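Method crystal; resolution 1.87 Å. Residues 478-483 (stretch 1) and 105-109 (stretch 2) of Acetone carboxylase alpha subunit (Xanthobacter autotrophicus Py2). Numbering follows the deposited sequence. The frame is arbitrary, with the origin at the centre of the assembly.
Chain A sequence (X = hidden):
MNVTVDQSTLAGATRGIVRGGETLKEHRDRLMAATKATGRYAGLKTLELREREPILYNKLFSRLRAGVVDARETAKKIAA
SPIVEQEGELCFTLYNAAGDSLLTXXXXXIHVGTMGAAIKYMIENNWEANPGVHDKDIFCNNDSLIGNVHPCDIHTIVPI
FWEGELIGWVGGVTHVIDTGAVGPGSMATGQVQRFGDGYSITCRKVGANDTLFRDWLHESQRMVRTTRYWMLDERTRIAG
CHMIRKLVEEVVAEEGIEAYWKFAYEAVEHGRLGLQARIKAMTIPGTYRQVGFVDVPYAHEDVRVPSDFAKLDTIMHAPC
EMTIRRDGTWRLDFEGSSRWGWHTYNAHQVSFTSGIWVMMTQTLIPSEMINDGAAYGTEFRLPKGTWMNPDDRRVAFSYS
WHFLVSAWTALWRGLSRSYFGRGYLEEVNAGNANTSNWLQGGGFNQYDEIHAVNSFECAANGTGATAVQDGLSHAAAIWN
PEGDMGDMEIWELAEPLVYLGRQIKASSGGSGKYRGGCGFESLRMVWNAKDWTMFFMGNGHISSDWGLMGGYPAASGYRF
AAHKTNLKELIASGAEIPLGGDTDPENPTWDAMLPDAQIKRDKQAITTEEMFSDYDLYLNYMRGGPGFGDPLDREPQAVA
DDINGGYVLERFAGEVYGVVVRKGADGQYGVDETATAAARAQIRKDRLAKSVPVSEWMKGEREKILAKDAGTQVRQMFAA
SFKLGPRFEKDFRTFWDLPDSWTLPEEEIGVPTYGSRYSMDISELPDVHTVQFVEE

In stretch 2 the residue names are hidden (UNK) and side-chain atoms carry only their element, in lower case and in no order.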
ATOM      1  N   ILE A 478     -23.814  -0.532 -17.874  1.00 12.22           N
ATOM      2  CA  ILE A 478     -24.419  -1.625 -17.046  1.00 12.30           C
ATOM      3  C   ILE A 478     -24.360  -1.343 -15.522  1.00 12.21           C
ATOM      4  O   ILE A 478     -25.302  -1.657 -14.817  1.00 12.37           O
ATOM      5  CB  ILE A 478     -23.815  -3.001 -17.392  1.00 12.34           C
ATOM      6  CG1 ILE A 478     -24.545  -4.156 -16.670  1.00 12.55           C
ATOM      7  CG2 ILE A 478     -22.334  -3.082 -17.067  1.00 12.34           C
ATOM      8  CD1 ILE A 478     -26.014  -4.269 -17.026  1.00 12.86           C
ATOM      9  N   TRP A 479     -23.277  -0.718 -15.051  1.00 11.70           N
ATOM     10  CA  TRP A 479     -23.103  -0.402 -13.624  1.00 11.66           C
ATOM     11  C   TRP A 479     -23.834   0.871 -13.132  1.00 11.76           C
ATOM     12  O   TRP A 479     -23.789   1.192 -11.936  1.00 11.75           O
ATOM     13  CB  TRP A 479     -21.584  -0.376 -13.215  1.00 11.42           C
ATOM     14  CG  TRP A 479     -20.659   0.213 -14.220  1.00 11.11           C
ATOM     15  CD1 TRP A 479     -19.840  -0.477 -15.077  1.00 11.08           C
ATOM     16  CD2 TRP A 479     -20.484   1.593 -14.543  1.00 11.09           C
ATOM     17  NE1 TRP A 479     -19.159   0.376 -15.890  1.00 10.94           N
ATOM     18  CE2 TRP A 479     -19.518   1.663 -15.586  1.00 11.04           C
ATOM     19  CE3 TRP A 479     -21.013   2.783 -14.024  1.00 11.12           C
ATOM     20  CZ2 TRP A 479     -19.104   2.863 -16.144  1.00 11.00           C
ATOM     21  CZ3 TRP A 479     -20.605   3.993 -14.585  1.00 11.13           C
ATOM     22  CH2 TRP A 479     -19.647   4.020 -15.626  1.00 11.12           C
ATOM     23  N   ASN A 480     -24.467   1.632 -14.034  1.00 12.16           N
ATOM     24  CA  ASN A 480     -25.329   2.766 -13.681  1.00 12.27           C
ATOM     25  C   ASN A 480     -26.174   3.167 -14.904  1.00 12.50           C
ATOM     26  O   ASN A 480     -25.629   3.802 -15.883  1.00 12.57           O
ATOM     27  CB  ASN A 480     -24.520   4.000 -13.170  1.00 12.55           C
ATOM     28  CG  ASN A 480     -25.438   5.132 -12.652  1.00 12.83           C
ATOM     29  OD1 ASN A 480     -26.694   5.105 -12.821  1.00 13.29           O
ATOM     30  ND2 ASN A 480     -24.826   6.141 -12.017  1.00 12.94           N
ATOM     31  N   PRO A 481     -27.483   2.817 -14.904  1.00 12.58           N
ATOM     32  CA  PRO A 481     -28.327   3.137 -16.056  1.00 12.75           C
ATOM     33  C   PRO A 481     -28.633   4.650 -16.224  1.00 12.91           C
ATOM     34  O   PRO A 481     -29.089   5.057 -17.321  1.00 12.84           O
ATOM     35  CB  PRO A 481     -29.595   2.290 -15.793  1.00 12.85           C
ATOM     36  CG  PRO A 481     -29.699   2.248 -14.284  1.00 12.91           C
ATOM     37  CD  PRO A 481     -28.255   2.168 -13.823  1.00 12.84           C
ATOM     38  N   GLU A 482     -28.418   5.459 -15.170  1.00 13.04           N
ATOM     39  CA  GLU A 482     -28.573   6.927 -15.264  1.00 13.21           C
ATOM     40  C   GLU A 482     -27.305   7.557 -15.845  1.00 13.27           C
ATOM     41  O   GLU A 482     -26.521   8.213 -15.151  1.00 13.20           O
ATOM     42  CB  GLU A 482     -28.938   7.544 -13.892  1.00 13.27           C
ATOM     43  CG  GLU A 482     -30.290   7.119 -13.382  1.00 13.54           C
ATOM     44  CD  GLU A 482     -30.600   7.614 -11.953  1.00 13.84           C
ATOM     45  OE1 GLU A 482     -30.984   8.799 -11.756  1.00 14.36           O
ATOM     46  OE2 GLU A 482     -30.483   6.802 -11.003  1.00 14.41           O
ATOM     47  N   GLY A 483     -27.083   7.348 -17.144  1.00 13.45           N
ATOM     48  CA  GLY A 483     -25.843   7.805 -17.770  1.00 13.57           C
ATOM     49  C   GLY A 483     -25.733   9.339 -17.805  1.00 13.72           C
ATOM     50  O   GLY A 483     -26.746  10.074 -17.844  1.00 14.05           O
ATOM     51  N   UNK A 105     -30.433   4.147  -2.173  1.00 12.36           N
ATOM     52  CA  UNK A 105     -30.473   5.139  -3.278  1.00 12.40           C
ATOM     53  C   UNK A 105     -30.203   4.419  -4.612  1.00 12.51           C
ATOM     54  O   UNK A 105     -29.782   3.271  -4.602  1.00 12.45           O
ATOM     55  o   UNK A 105     -28.083   5.754  -3.294  1.00 12.08           O
ATOM     56  c   UNK A 105     -29.404   6.242  -3.076  1.00 12.28           C
ATOM     57  N   UNK A 106     -30.388   5.114  -5.735  1.00 12.56           N
ATOM     58  CA  UNK A 106     -29.885   4.664  -7.027  1.00 12.53           C
ATOM     59  C   UNK A 106     -28.390   5.037  -7.124  1.00 12.39           C
ATOM     60  O   UNK A 106     -27.774   5.334  -6.106  1.00 12.33           O
ATOM     61  c   UNK A 106     -32.207   4.778  -8.050  1.00 12.76           C
ATOM     62  c   UNK A 106     -30.755   5.167  -8.224  1.00 12.71           C
ATOM     63  o   UNK A 106     -30.693   6.598  -8.318  1.00 12.97           O
ATOM     64  N   UNK A 107     -27.809   5.015  -8.329  1.00 12.39           N
ATOM     65  CA  UNK A 107     -26.378   5.271  -8.527  1.00 12.35           C
ATOM     66  C   UNK A 107     -25.611   3.948  -8.681  1.00 12.28           C
ATOM     67  O   UNK A 107     -26.084   3.045  -9.363  1.00 12.39           O
ATOM     68  N   UNK A 108     -24.436   3.828  -8.034  1.00 12.27           N
ATOM     69  CA  UNK A 108     -23.569   2.649  -8.216  1.00 12.29           C
ATOM     70  C   UNK A 108     -23.957   1.515  -7.274  1.00 12.29           C
ATOM     71  O   UNK A 108     -23.205   1.169  -6.298  1.00 12.54           O
ATOM     72  c   UNK A 108     -21.630   3.863  -6.994  1.00 12.19           C
ATOM     73  c   UNK A 108     -21.672   3.679  -9.520  1.00 12.37           C
ATOM     74  c   UNK A 108     -22.047   2.981  -8.194  1.00 12.22           C
ATOM     75  c   UNK A 108     -20.127   3.951  -6.796  1.00 12.29           C
ATOM     76  N   UNK A 109     -25.094   0.896  -7.578  1.00 12.28           N
ATOM     77  CA  UNK A 109     -25.764   0.019  -6.622  1.00 12.19           C
ATOM     78  C   UNK A 109     -25.204  -1.392  -6.571  1.00 12.09           C
ATOM     79  O   UNK A 109     -25.683  -2.183  -5.777  1.00 12.35           O
ATOM     80  c   UNK A 109     -27.750  -0.631  -8.113  1.00 12.39           C
ATOM     81  c   UNK A 109     -29.254  -0.783  -8.232  1.00 12.53           C
ATOM     82  c   UNK A 109     -27.317  -0.006  -6.784  1.00 12.27           C
ATOM     83  c   UNK A 109     -27.898   1.388  -6.580  1.00 12.33           C
TER
HETATM   84  O   HOH W   1     -30.896   9.464  -8.963  1.00 27.75           O
HETATM   85  O   HOH W   2     -28.812   4.691 -11.138  1.00 15.48           O

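Position 105 carries two side-chain atoms, a carbon bonded to CA and an oxygen beyond it, and neither comes near stretch 1. One carbon followed by one oxygen is the hydroxymethyl group of serine. With chi1 in the p well, Ser105 OG reaches forward to the next residue and donates a hydrogen bond to the carbonyl O of position 106 at 2.9 Å, a local link that a short hydroxyl side chain makes easily.

Position 106 has three side-chain atoms: a first carbon that forks into one oxygen and one carbon. Its CA-to-CB bond points toward stretch 1, and the oxygen lies 2.7 Å from OE2 of Glu482. A fork of this composition identifies threonine. Thr106 OG1 donates its proton to Glu482 OE2 across that 2.7 Å, the single direct hydrogen bond between the stretches. A hydroxyl suits the place because it can also accept: a water donates to Thr106 OG1 at 2.9 Å and to Glu482 OE1 at the same distance, so both carboxylate oxygens are tied to one threonine.

Position 107 has no side-chain atoms, and its CA packs 3.9 Å from ND2 of Asn480. The residue is glycine. Its phi/psi of 100/-137 would jam a CB against the carbonyl O of Thr106, so the backbone itself calls for Gly107. Its N donates to a second water at 3.0 Å.

Position 108 shows four carbons, forked at the first, with one arm two carbons long. Its CA-to-CB bond runs sideways; CA and the one-carbon arm of position 108 both pack against O of Trp479, at 4.0 and 4.1 Å, while the longer arm leads away. This is isoleucine. Ile108 is buried, which suits an all-carbon side chain.

Position 109 repeats the pattern of four carbons, forked at the first with one two-carbon arm, and makes no contact with stretch 1. It is also isoleucine. CG1 of Ile109 stays 5.8 Å from O of Trp479. Ile109 N makes a weak hydrogen bond to O of Gly107 at 3.0 Å, and its hydrocarbon side chain is again buried.

The contact joins two loops distant in sequence over a modest 214 Å². Asn480 OD1 accepts from Glu482 N at 2.9 Å, bracing stretch 1. The second water donates to Asn480 OD1 and to Glu482 OE2, each at 2.7 Å, while accepting from Gly107 N. Direct bond and bridging waters thus form one polar network, beside which the backbones of Trp479, Gly107 and Ile108 pack.

Stretch 2 105-109: STGII
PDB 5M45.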